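Local coordinates for protein Ral guanine nucleotide dissociation stimulator-like 2 (Mus musculus, PDB 4JGW) that probably acts as a guanine nucleotide exchange factor and is a putative effector of Ras and/or Rap, at residues V96-E101 with L141-S146; R61-A66 with M74-L79; A91-V96 with S120-W125; T87-L92 with S135-Q140; P223-G228 with L242-R247. All coordinates share one frame; numbering follows the deposited sequence.

Contact 1 of 5, residues V96-E101 with L141-S146; sequences VADRLE and LDRLES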
# COMPACT_ATOMS: atom_id res chain seq x y z
N VAL A 96 23.91 -5.32 10.45
CA VAL A 96 24.72 -5.17 9.24
C VAL A 96 26.11 -4.67 9.61
O VAL A 96 27.12 -5.22 9.15
CB VAL A 96 24.05 -4.22 8.20
CG1 VAL A 96 25.02 -3.85 7.08
CG2 VAL A 96 22.79 -4.87 7.62
N ALA A 97 26.16 -3.65 10.47
CA ALA A 97 27.41 -3.12 11.00
C ALA A 97 28.15 -4.16 11.85
O ALA A 97 29.38 -4.20 11.84
CB ALA A 97 27.16 -1.85 11.80
N ASP A 98 27.40 -4.99 12.57
CA ASP A 98 27.96 -6.11 13.32
C ASP A 98 28.68 -7.09 12.39
O ASP A 98 29.84 -7.44 12.64
CB ASP A 98 26.87 -6.86 14.09
CG ASP A 98 26.51 -6.19 15.40
OD1 ASP A 98 27.12 -5.15 15.75
OD2 ASP A 98 25.61 -6.71 16.10
N ARG A 99 27.99 -7.51 11.34
CA ARG A 99 28.50 -8.49 10.38
C ARG A 99 29.77 -8.00 9.68
O ARG A 99 30.70 -8.78 9.46
CB ARG A 99 27.42 -8.87 9.36
CG ARG A 99 27.85 -9.84 8.26
CD ARG A 99 28.25 -11.21 8.79
NE ARG A 99 28.77 -12.06 7.72
CZ ARG A 99 29.35 -13.24 7.90
NH1 ARG A 99 29.50 -13.74 9.13
NH2 ARG A 99 29.78 -13.94 6.86
N LEU A 100 29.81 -6.71 9.35
CA LEU A 100 30.98 -6.10 8.73
C LEU A 100 32.17 -6.03 9.68
O LEU A 100 33.32 -6.23 9.27
CB LEU A 100 30.65 -4.71 8.18
CG LEU A 100 29.70 -4.59 6.98
CD1 LEU A 100 29.27 -3.15 6.77
CD2 LEU A 100 30.33 -5.16 5.70
N GLU A 101 31.89 -5.75 10.95
CA GLU A 101 32.92 -5.65 11.99
C GLU A 101 33.57 -7.00 12.30
O GLU A 101 34.78 -7.08 12.52
CB GLU A 101 32.35 -5.05 13.27
CG GLU A 101 32.20 -3.53 13.23
CD GLU A 101 31.30 -2.99 14.33
OE1 GLU A 101 30.98 -3.75 15.28
OE2 GLU A 101 30.93 -1.81 14.26
N LEU A 141 25.20 4.68 11.84
CA LEU A 141 25.82 5.38 10.72
C LEU A 141 27.30 5.63 11.00
O LEU A 141 28.15 5.38 10.14
CB LEU A 141 25.10 6.71 10.45
CG LEU A 141 24.96 7.23 9.01
CD1 LEU A 141 24.00 8.41 8.98
CD2 LEU A 141 26.29 7.62 8.37
N ASP A 142 27.60 6.11 12.21
CA ASP A 142 28.98 6.32 12.66
C ASP A 142 29.73 4.99 12.73
O ASP A 142 30.92 4.92 12.44
CB ASP A 142 29.01 7.01 14.03
CG ASP A 142 28.27 8.34 14.04
OD1 ASP A 142 28.14 8.98 12.97
OD2 ASP A 142 27.83 8.76 15.14
N ARG A 143 29.00 3.95 13.13
CA ARG A 143 29.51 2.58 13.18
C ARG A 143 29.91 2.09 11.78
O ARG A 143 30.88 1.35 11.63
CB ARG A 143 28.43 1.67 13.75
CG ARG A 143 28.91 0.59 14.70
CD ARG A 143 27.74 -0.28 15.12
NE ARG A 143 28.11 -1.30 16.09
CZ ARG A 143 27.26 -2.21 16.57
NH1 ARG A 143 26.00 -2.24 16.17
NH2 ARG A 143 27.69 -3.11 17.46
N LEU A 144 29.17 2.52 10.77
CA LEU A 144 29.43 2.14 9.38
C LEU A 144 30.60 2.89 8.76
O LEU A 144 31.50 2.28 8.19
CB LEU A 144 28.17 2.31 8.52
CG LEU A 144 28.29 2.11 7.00
CD1 LEU A 144 28.55 0.66 6.64
CD2 LEU A 144 27.04 2.63 6.30
N GLU A 145 30.58 4.22 8.87
CA GLU A 145 31.59 5.05 8.20
C GLU A 145 32.97 4.99 8.86
O GLU A 145 33.98 5.25 8.21
CB GLU A 145 31.10 6.50 7.99
CG GLU A 145 31.32 7.46 9.15
CD GLU A 145 31.04 8.91 8.75
OE1 GLU A 145 29.86 9.25 8.54
OE2 GLU A 145 32.00 9.70 8.66
N SER A 146 33.00 4.64 10.15
CA SER A 146 34.26 4.39 10.84
C SER A 146 34.87 3.07 10.39
O SER A 146 36.09 2.92 10.36
CB SER A 146 34.08 4.40 12.36
OG SER A 146 33.30 3.30 12.79
O HOH W 1 32.51 0.04 13.29
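In the REM domain, the N-terminal helical module of Ras exchange factors, helices 89-101 and 138-151 are joined by a salt-bridge network in which Arg143 meets both Asp98 and Glu101. The local axes run nearly parallel, at 26° and 9.7 Å, and Ala97 lies where the backbones come nearest. Its small CB packs against the aliphatic part of Arg143, 3.7 Å from CD, and the arginine chain, extended from CG to NE, passes this methyl toward the acids. Asp98 comes to one face of the guanidinium: OD1 lies 2.7 Å from Arg143 NH2, and the carboxylate plane is turned 80° from that of the guanidinium, so the two groups do not form a flat, two-pronged pair. Glu101 crosses the arginine at about a right angle, bringing OE2 to 3.4 Å from Arg143 NE. Arg143 is thus gripped by acids one helical turn apart. Apart from these partly exposed charges, the buried Leu100 and Leu144 meet CD1 to CD1 at 3.9 Å. Both leucines also pack on helix 108-128, Leu100 on Thr115 and Ala118 and Leu144 on Leu122. A water ties the same glutamate to the opposite backbone, donating to Glu101 OE2 at 2.6 Å and to Arg143 O at 2.7 Å.

Contact 2 of 5, residues R61-A66 with M74-L79; sequences RHLLDA and MFTPAL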
# COMPACT_ATOMS: atom_id res chain seq x y z
N ARG A 61 23.38 -12.45 7.42
CA ARG A 61 24.45 -13.20 6.74
C ARG A 61 24.07 -13.49 5.29
O ARG A 61 24.87 -13.29 4.38
CB ARG A 61 24.79 -14.50 7.47
CG ARG A 61 25.60 -14.33 8.75
CD ARG A 61 26.21 -15.65 9.22
NE ARG A 61 25.22 -16.60 9.72
CZ ARG A 61 24.78 -16.65 10.98
NH1 ARG A 61 25.25 -15.81 11.90
NH2 ARG A 61 23.87 -17.56 11.33
N HIS A 62 22.83 -13.95 5.10
CA HIS A 62 22.27 -14.22 3.78
C HIS A 62 22.10 -12.91 2.99
O HIS A 62 22.33 -12.88 1.78
CB HIS A 62 20.94 -14.96 3.93
CG HIS A 62 20.36 -15.46 2.64
ND1 HIS A 62 21.02 -16.33 1.81
CD2 HIS A 62 19.16 -15.22 2.06
CE1 HIS A 62 20.26 -16.60 0.76
NE2 HIS A 62 19.12 -15.95 0.89
N LEU A 63 21.72 -11.84 3.68
CA LEU A 63 21.57 -10.51 3.08
C LEU A 63 22.86 -10.03 2.43
O LEU A 63 22.85 -9.49 1.32
CB LEU A 63 21.15 -9.49 4.15
CG LEU A 63 20.14 -8.36 3.89
CD1 LEU A 63 20.48 -7.16 4.78
CD2 LEU A 63 20.05 -7.92 2.43
N LEU A 64 23.98 -10.24 3.12
CA LEU A 64 25.27 -9.70 2.69
C LEU A 64 26.12 -10.70 1.90
O LEU A 64 27.29 -10.44 1.61
CB LEU A 64 26.05 -9.14 3.90
CG LEU A 64 25.37 -8.06 4.75
CD1 LEU A 64 26.34 -7.53 5.79
CD2 LEU A 64 24.82 -6.91 3.92
N ASP A 65 25.52 -11.84 1.55
CA ASP A 65 26.15 -12.84 0.70
C ASP A 65 26.00 -12.42 -0.76
O ASP A 65 24.89 -12.15 -1.23
CB ASP A 65 25.52 -14.21 0.95
CG ASP A 65 26.21 -15.33 0.17
OD1 ASP A 65 27.33 -15.13 -0.34
OD2 ASP A 65 25.62 -16.43 0.08
N ALA A 66 27.13 -12.39 -1.47
CA ALA A 66 27.17 -11.97 -2.88
C ALA A 66 26.34 -12.84 -3.82
O ALA A 66 25.89 -12.37 -4.87
CB ALA A 66 28.62 -11.90 -3.35
N MET A 74 14.16 -12.68 -4.51
CA MET A 74 13.14 -12.01 -3.72
C MET A 74 13.62 -11.61 -2.32
O MET A 74 13.07 -10.70 -1.71
CB MET A 74 11.85 -12.85 -3.62
CG MET A 74 10.66 -12.06 -3.05
SD MET A 74 9.14 -12.99 -2.81
CE MET A 74 8.63 -13.28 -4.50
N PHE A 75 14.67 -12.27 -1.83
CA PHE A 75 15.08 -12.13 -0.43
C PHE A 75 15.39 -10.69 0.00
O PHE A 75 14.82 -10.21 0.98
CB PHE A 75 16.27 -13.03 -0.09
CG PHE A 75 16.70 -12.94 1.35
CD1 PHE A 75 16.03 -13.66 2.32
CD2 PHE A 75 17.74 -12.10 1.72
CE1 PHE A 75 16.40 -13.56 3.66
CE2 PHE A 75 18.12 -12.00 3.06
CZ PHE A 75 17.45 -12.73 4.02
N THR A 76 16.30 -10.04 -0.72
CA THR A 76 16.76 -8.70 -0.38
C THR A 76 15.63 -7.65 -0.34
O THR A 76 15.46 -6.98 0.67
CB THR A 76 17.92 -8.24 -1.30
OG1 THR A 76 18.97 -9.23 -1.26
CG2 THR A 76 18.48 -6.89 -0.88
N PRO A 77 14.84 -7.53 -1.44
CA PRO A 77 13.76 -6.54 -1.39
C PRO A 77 12.66 -6.88 -0.39
O PRO A 77 12.10 -5.98 0.24
CB PRO A 77 13.22 -6.54 -2.83
CG PRO A 77 13.61 -7.87 -3.38
CD PRO A 77 14.94 -8.17 -2.76
N ALA A 78 12.36 -8.17 -0.23
CA ALA A 78 11.37 -8.63 0.74
C ALA A 78 11.77 -8.31 2.18
O ALA A 78 10.95 -7.81 2.95
CB ALA A 78 11.09 -10.12 0.58
N LEU A 79 13.02 -8.60 2.53
CA LEU A 79 13.52 -8.32 3.88
C LEU A 79 13.50 -6.82 4.16
O LEU A 79 13.01 -6.39 5.21
CB LEU A 79 14.94 -8.87 4.08
CG LEU A 79 15.41 -9.40 5.46
CD1 LEU A 79 16.93 -9.47 5.51
CD2 LEU A 79 14.90 -8.62 6.66
O HOH W 2 21.83 -9.12 -1.06
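His62 turns the edge of its imidazole onto the face of Phe75. Its CG stands anti to the backbone N (chi1 -172°), and CD2 comes to rest 3.2 Å above the phenyl plane, over the ring centre. This is a T-shaped pair, with ring centroids 4.4 Å apart and planes at 74°. The imidazole has further partners: NE2 is hydrogen-bonded to Asp72 OD2, in the turn between the two segments, and Phe26 of strand 24-33 meets the ring edge-to-face. Phe75 in turn meets the ring of Phe416, at the start of helix 416-436 of the catalytic domain. The pair therefore sits at the junction between the REM domain, to which both segments belong, strand 24-33 and helix 416-436. Leu63 follows with a broader apolar contact. Its CB lies 4.1 Å from Phe75 CE2, its CG 3.8 Å from Leu79 CD1, and its CD2 3.8 Å from Thr76 CG2, so one leucine spans three residues on the first turns of helix 75-82. Val121 of helix 108-128 packs on the same side chain. Helix 56-63 ends here, and a water donates to Leu63 O at 2.6 Å while hydrogen-bonding to Thr76 OG1 at 2.9 Å, linking the backbone at this end to the second helix. Beyond it the backbone leaves helical geometry at Leu64.

Contact 3 of 5, residues A91-V96 with S120-W125; sequences ALFGLV and SVLSTW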
# COMPACT_ATOMS: atom_id res chain seq x y z
N ALA A 91 17.93 -1.67 14.48
CA ALA A 91 18.34 -3.03 14.83
C ALA A 91 18.95 -3.76 13.63
O ALA A 91 19.97 -4.43 13.77
CB ALA A 91 17.16 -3.81 15.40
N LEU A 92 18.32 -3.61 12.46
CA LEU A 92 18.82 -4.24 11.23
C LEU A 92 20.12 -3.60 10.76
O LEU A 92 21.05 -4.30 10.36
CB LEU A 92 17.75 -4.18 10.13
CG LEU A 92 18.02 -4.89 8.80
CD1 LEU A 92 18.24 -6.38 8.99
CD2 LEU A 92 16.89 -4.63 7.82
N PHE A 93 20.17 -2.27 10.80
CA PHE A 93 21.37 -1.49 10.46
C PHE A 93 22.53 -1.90 11.37
O PHE A 93 23.66 -2.07 10.90
CB PHE A 93 21.08 0.00 10.63
CG PHE A 93 21.97 0.90 9.80
CD1 PHE A 93 21.61 2.23 9.61
CD2 PHE A 93 23.14 0.44 9.22
CE1 PHE A 93 22.41 3.09 8.86
CE2 PHE A 93 23.95 1.29 8.47
CZ PHE A 93 23.58 2.61 8.29
N GLY A 94 22.24 -2.06 12.66
CA GLY A 94 23.24 -2.48 13.65
C GLY A 94 23.82 -3.86 13.37
O GLY A 94 25.03 -4.06 13.49
N LEU A 95 22.96 -4.80 12.99
CA LEU A 95 23.38 -6.16 12.67
C LEU A 95 24.18 -6.24 11.37
O LEU A 95 25.02 -7.13 11.21
CB LEU A 95 22.18 -7.11 12.61
CG LEU A 95 21.45 -7.36 13.93
CD1 LEU A 95 20.08 -7.92 13.67
CD2 LEU A 95 22.25 -8.27 14.85
N VAL A 96 23.91 -5.32 10.45
CA VAL A 96 24.72 -5.17 9.24
C VAL A 96 26.11 -4.67 9.61
O VAL A 96 27.12 -5.22 9.15
CB VAL A 96 24.05 -4.22 8.20
CG1 VAL A 96 25.02 -3.85 7.08
CG2 VAL A 96 22.79 -4.87 7.62
N SER A 120 25.82 -1.93 -1.62
CA SER A 120 24.74 -2.15 -2.58
C SER A 120 23.38 -2.32 -1.91
O SER A 120 22.38 -1.75 -2.37
CB SER A 120 25.06 -3.35 -3.48
OG SER A 120 23.97 -3.66 -4.33
N VAL A 121 23.34 -3.11 -0.83
CA VAL A 121 22.10 -3.34 -0.08
C VAL A 121 21.60 -2.05 0.60
O VAL A 121 20.41 -1.74 0.54
CB VAL A 121 22.27 -4.49 0.96
CG1 VAL A 121 21.20 -4.43 2.04
CG2 VAL A 121 22.26 -5.84 0.26
N LEU A 122 22.52 -1.32 1.22
CA LEU A 122 22.18 -0.07 1.91
C LEU A 122 21.73 1.02 0.95
O LEU A 122 20.85 1.82 1.29
CB LEU A 122 23.34 0.41 2.79
CG LEU A 122 23.64 -0.41 4.05
CD1 LEU A 122 25.06 -0.13 4.56
CD2 LEU A 122 22.62 -0.18 5.16
N SER A 123 22.32 1.05 -0.25
CA SER A 123 21.90 2.00 -1.28
C SER A 123 20.49 1.68 -1.78
O SER A 123 19.66 2.58 -1.92
CB SER A 123 22.90 2.05 -2.45
OG SER A 123 23.07 0.77 -3.04
N THR A 124 20.23 0.40 -2.04
CA THR A 124 18.89 -0.06 -2.43
C THR A 124 17.86 0.25 -1.33
O THR A 124 16.79 0.77 -1.63
CB THR A 124 18.88 -1.57 -2.78
OG1 THR A 124 19.77 -1.81 -3.88
CG2 THR A 124 17.48 -2.04 -3.17
N TRP A 125 18.22 -0.05 -0.09
CA TRP A 125 17.37 0.24 1.08
C TRP A 125 17.02 1.72 1.19
O TRP A 125 15.85 2.07 1.37
CB TRP A 125 18.08 -0.24 2.36
CG TRP A 125 17.26 -0.20 3.64
CD1 TRP A 125 15.95 0.13 3.77
CD2 TRP A 125 17.72 -0.56 4.95
NE1 TRP A 125 15.56 0.04 5.09
CE2 TRP A 125 16.63 -0.39 5.83
CE3 TRP A 125 18.95 -0.99 5.47
CZ2 TRP A 125 16.73 -0.64 7.21
CZ3 TRP A 125 19.05 -1.24 6.84
CH2 TRP A 125 17.94 -1.06 7.69
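Leu92, Phe93 and Val96 face Leu122 and Trp125 in the buried core of the helical REM domain, between the antiparallel helices 89-101 and 108-128. The local axes are 12.4 Å apart at 163°, a wide separation filled by large side chains that reach across from both helices. The indole takes part in a CH-pi contact. Trp125 has CG anti to its backbone N (chi1 -172°), and Leu92 CD2 lies 4.2 Å from the centroid of the six-membered ring, 30° off the normal and therefore off-centre. Trp125 CH2, at the far end of the indole, is the ring atom nearest Leu92 CD2, at 3.7 Å. The same CH2 meets backbone, with Phe93 N near the ring plane at the indole edge, 4.0 Å away. Other residues complete the indole's surroundings: NE1 is hydrogen-bonded to Asp132 OD2, which satisfies its polar atom in the core, and His83 meets the ring edge-to-face. Apolar contacts also run through Leu122, whose two methyls serve different partners. Phe93 and Leu122 cross at about a right angle, with CE2 of the phenyl ring 3.9 Å from Leu122 CD2. Helix 138-151 closes over this pair, since Leu144 touches both Phe93 and Leu122. One turn beyond Leu92 and Phe93, Val96 makes the loosest of these contacts, its CG1 lying 4.5 Å from Leu122 CD1.

Contact 4 of 5, residues T87-L92 with S135-Q140; sequences TSTPAL and SEVKGQ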
# COMPACT_ATOMS: atom_id res chain seq x y z
N THR A 87 11.39 -6.71 13.22
CA THR A 87 12.55 -6.07 13.85
C THR A 87 12.41 -4.55 13.71
O THR A 87 11.30 -4.04 13.53
CB THR A 87 13.91 -6.62 13.29
OG1 THR A 87 15.00 -6.03 14.01
CG2 THR A 87 14.08 -6.35 11.79
N SER A 88 13.52 -3.81 13.81
CA SER A 88 13.50 -2.37 13.56
C SER A 88 14.65 -1.95 12.67
O SER A 88 15.64 -2.68 12.53
CB SER A 88 13.50 -1.58 14.88
OG SER A 88 14.77 -1.61 15.49
N THR A 89 14.52 -0.77 12.06
CA THR A 89 15.54 -0.20 11.18
C THR A 89 16.90 -0.02 11.86
O THR A 89 17.92 -0.41 11.28
CB THR A 89 15.04 1.11 10.52
OG1 THR A 89 13.94 0.82 9.65
CG2 THR A 89 16.14 1.79 9.72
N PRO A 90 16.94 0.56 13.09
CA PRO A 90 18.24 0.64 13.75
C PRO A 90 18.81 -0.73 14.14
O PRO A 90 20.02 -0.92 14.13
CB PRO A 90 17.96 1.49 15.00
CG PRO A 90 16.49 1.40 15.21
CD PRO A 90 15.89 1.25 13.85
N ALA A 91 17.93 -1.67 14.48
CA ALA A 91 18.34 -3.03 14.83
C ALA A 91 18.95 -3.76 13.63
O ALA A 91 19.97 -4.43 13.77
CB ALA A 91 17.16 -3.81 15.40
N LEU A 92 18.32 -3.61 12.46
CA LEU A 92 18.82 -4.24 11.23
C LEU A 92 20.12 -3.60 10.76
O LEU A 92 21.05 -4.30 10.36
CB LEU A 92 17.75 -4.18 10.13
CG LEU A 92 18.02 -4.89 8.80
CD1 LEU A 92 18.24 -6.38 8.99
CD2 LEU A 92 16.89 -4.63 7.82
N SER A 135 17.03 10.13 12.70
CA SER A 135 17.92 10.43 13.82
C SER A 135 18.25 9.17 14.62
O SER A 135 19.30 9.11 15.26
CB SER A 135 17.28 11.48 14.73
OG SER A 135 18.04 11.66 15.91
N GLU A 136 17.36 8.19 14.57
CA GLU A 136 17.50 6.95 15.34
C GLU A 136 18.65 6.05 14.88
O GLU A 136 19.12 5.20 15.65
CB GLU A 136 16.18 6.16 15.31
CG GLU A 136 15.04 6.79 16.10
CD GLU A 136 13.73 6.04 15.95
OE1 GLU A 136 13.55 5.31 14.95
OE2 GLU A 136 12.87 6.17 16.85
N VAL A 137 19.10 6.23 13.64
CA VAL A 137 20.19 5.42 13.09
C VAL A 137 21.53 6.16 13.08
O VAL A 137 22.44 5.82 12.31
CB VAL A 137 19.85 4.87 11.67
CG1 VAL A 137 18.72 3.86 11.74
CG2 VAL A 137 19.52 6.00 10.70
N LYS A 138 21.66 7.17 13.95
CA LYS A 138 22.86 8.00 14.02
C LYS A 138 24.10 7.21 14.45
O LYS A 138 25.16 7.32 13.81
CB LYS A 138 22.64 9.19 14.97
N GLY A 139 23.97 6.43 15.51
CA GLY A 139 25.06 5.61 16.03
C GLY A 139 25.51 4.52 15.07
O GLY A 139 26.71 4.25 14.94
N GLN A 140 24.54 3.90 14.39
CA GLN A 140 24.82 2.86 13.40
C GLN A 140 25.49 3.42 12.15
O GLN A 140 26.26 2.72 11.49
CB GLN A 140 23.53 2.12 13.02
CG GLN A 140 22.97 1.21 14.11
CD GLN A 140 22.05 1.93 15.09
OE1 GLN A 140 21.91 3.15 15.06
NE2 GLN A 140 21.43 1.16 15.98
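Val137 and Gln140 reach Pro90 through their first torsions: each sets its first branch anti to the carbonyl carbon, CG1 of Val137 at chi1 -67° and CG of Gln140 at -71°. The glutamine then bends at chi2 (86°), placing CD beside Pro90. In the REM domain this contact brings together the beginnings of two neighbouring helices, 89-101 and 138-151. Pro90 sits in the first helical turn, where its missing N-H costs no backbone bond. Ser88 is the N-cap residue, and its OG accepts a weak bond from Ala91 N at 3.3 Å. The opposing segment enters its helix through a type I beta turn from Ser135 to Lys138, with Val137 at the N-cap position. Val137 CG1 touches two consecutive residues, 3.8 Å from Pro90 CA and 3.9 Å from Thr89 CG2. Thr89 thereby divides its branches: the methyl faces Val137 and also touches Trp125, while OG1 is hydrogen-bonded to His83 NE2 and Arg84 NE. The proline ring also meets polar groups. Pro90 CB is 3.9 Å from Glu136 O, in the turn, and the carboxamide of Gln140 comes close to the proline. Gln140 NE2 comes to 3.6 Å from Pro90 CB, and the same nitrogen is 3.1 Å from Pro90 O.

Contact 5 of 5, residues P223-G228 with L242-R247; sequences PSQCLG and LCPSVR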
# COMPACT_ATOMS: atom_id res chain seq x y z
N PRO A 223 4.04 1.25 1.53
CA PRO A 223 3.39 -0.06 1.46
C PRO A 223 3.59 -0.94 2.70
O PRO A 223 2.68 -1.69 3.06
CB PRO A 223 4.04 -0.71 0.23
CG PRO A 223 4.46 0.44 -0.62
CD PRO A 223 4.92 1.48 0.36
N SER A 224 4.75 -0.83 3.35
CA SER A 224 5.03 -1.61 4.56
C SER A 224 4.09 -1.27 5.72
O SER A 224 3.86 -2.10 6.60
CB SER A 224 6.48 -1.43 4.99
OG SER A 224 6.76 -0.09 5.35
N GLN A 225 3.55 -0.05 5.72
CA GLN A 225 2.59 0.37 6.74
C GLN A 225 1.24 -0.35 6.58
O GLN A 225 0.41 -0.32 7.50
CB GLN A 225 2.42 1.89 6.74
CG GLN A 225 3.65 2.65 7.24
CD GLN A 225 3.50 4.16 7.15
OE1 GLN A 225 2.44 4.68 6.79
NE2 GLN A 225 4.56 4.88 7.48
N CYS A 226 1.03 -1.00 5.44
CA CYS A 226 -0.17 -1.80 5.18
C CYS A 226 -0.11 -3.19 5.82
O CYS A 226 -1.13 -3.88 5.90
CB CYS A 226 -0.42 -1.95 3.68
SG CYS A 226 -0.74 -0.42 2.78
N LEU A 227 1.08 -3.61 6.26
CA LEU A 227 1.29 -4.96 6.79
C LEU A 227 0.47 -5.24 8.05
O LEU A 227 0.32 -4.36 8.91
CB LEU A 227 2.78 -5.23 7.05
CG LEU A 227 3.75 -5.22 5.87
CD1 LEU A 227 5.19 -5.30 6.37
CD2 LEU A 227 3.47 -6.35 4.88
N GLY A 228 -0.05 -6.46 8.14
CA GLY A 228 -0.87 -6.89 9.27
C GLY A 228 -0.23 -6.67 10.63
O GLY A 228 -0.91 -6.31 11.59
N LEU A 242 1.32 5.45 13.99
CA LEU A 242 2.53 4.75 13.56
C LEU A 242 2.43 4.29 12.10
O LEU A 242 3.39 3.75 11.54
CB LEU A 242 2.82 3.56 14.48
CG LEU A 242 4.29 3.21 14.76
CD1 LEU A 242 4.94 4.24 15.67
CD2 LEU A 242 4.40 1.81 15.36
N CYS A 243 1.26 4.51 11.49
CA CYS A 243 1.05 4.25 10.07
C CYS A 243 0.28 5.42 9.45
O CYS A 243 -0.89 5.27 9.07
CB CYS A 243 0.28 2.94 9.86
SG CYS A 243 1.01 1.48 10.64
N PRO A 244 0.93 6.60 9.33
CA PRO A 244 0.23 7.82 8.93
C PRO A 244 -0.21 7.83 7.46
O PRO A 244 -1.26 8.38 7.15
CB PRO A 244 1.27 8.93 9.18
CG PRO A 244 2.41 8.27 9.93
CD PRO A 244 2.37 6.84 9.53
N SER A 245 0.60 7.23 6.58
CA SER A 245 0.31 7.23 5.15
C SER A 245 -0.90 6.37 4.79
O SER A 245 -1.59 6.65 3.81
CB SER A 245 1.55 6.80 4.34
OG SER A 245 1.78 5.40 4.46
N VAL A 246 -1.15 5.33 5.58
CA VAL A 246 -2.36 4.52 5.44
C VAL A 246 -3.56 5.27 6.01
O VAL A 246 -4.62 5.35 5.38
CB VAL A 246 -2.23 3.13 6.12
CG1 VAL A 246 -3.51 2.31 5.97
CG2 VAL A 246 -1.04 2.36 5.56
N ARG A 247 -3.38 5.84 7.21
CA ARG A 247 -4.41 6.62 7.89
C ARG A 247 -4.93 7.77 7.03
O ARG A 247 -6.14 7.99 6.94
CB ARG A 247 -3.89 7.15 9.23
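Gln225, in the 3-10 turn 223-226, reaches with its side chain to the start of helix 244-264 in the catalytic Ras-GEF (CDC25-homology) domain. Its CB touches two apolar groups, 3.7 Å from Val246 CG2 and 3.9 Å from Cys243 CB. CG passes Cys243 CA at 4.2 Å, and the chain, extended beyond CG (chi2 176°), carries CD on toward Pro244 and Ser245. At the tip the amide parts its two atoms. Gln225 NE2 packs 3.6 Å from Pro244 CD. Gln225 OE1 accepts two hydrogen bonds from Ser245: one from Ser245 N at 3.2 Å, in the plane of the amide carbonyl, and one from OG, which lies well above that plane. The modelled OG to OE1 separation is so short that its exact length is doubtful. Ser245 OG also bonds Ile222 N, tying it to the chain just before the turn. Next in sequence, Cys226 SG rests 3.9 Å from Val246 CG2 and reaches Leu395 and Leu398 of helix 392-404. The bond from Ser245 N, with the hydroxyl nearby, probably helps to hold the amide's rotation, and OE1 serves an N-H in the first helical turn, where the helix end would probably favour its partial negative charge.

In the fold
From the N terminus, contact 2 comes first, closing a short loop through helix 68-71 and joining helices 56-63 and 75-82. Helix 89-101 then supplies three successive contacts. Its start enters contact 4, its middle contact 3 and its end contact 1. Contacts 3 and 4 share Ala91 and Leu92; contact 3 closes on helix 108-128, whereas contacts 4 and 1 close later, on helix 138-151. Contact 1 therefore crosses both. Contact 2 meets this group where Leu63 packs on Val121 and Leu64 on Val96, tying its two helices to the bundle. Contact 5 follows separately in the catalytic domain, closing a loop whose residues 232-241 are not modelled, its centre about 23 Å from that of contact 2.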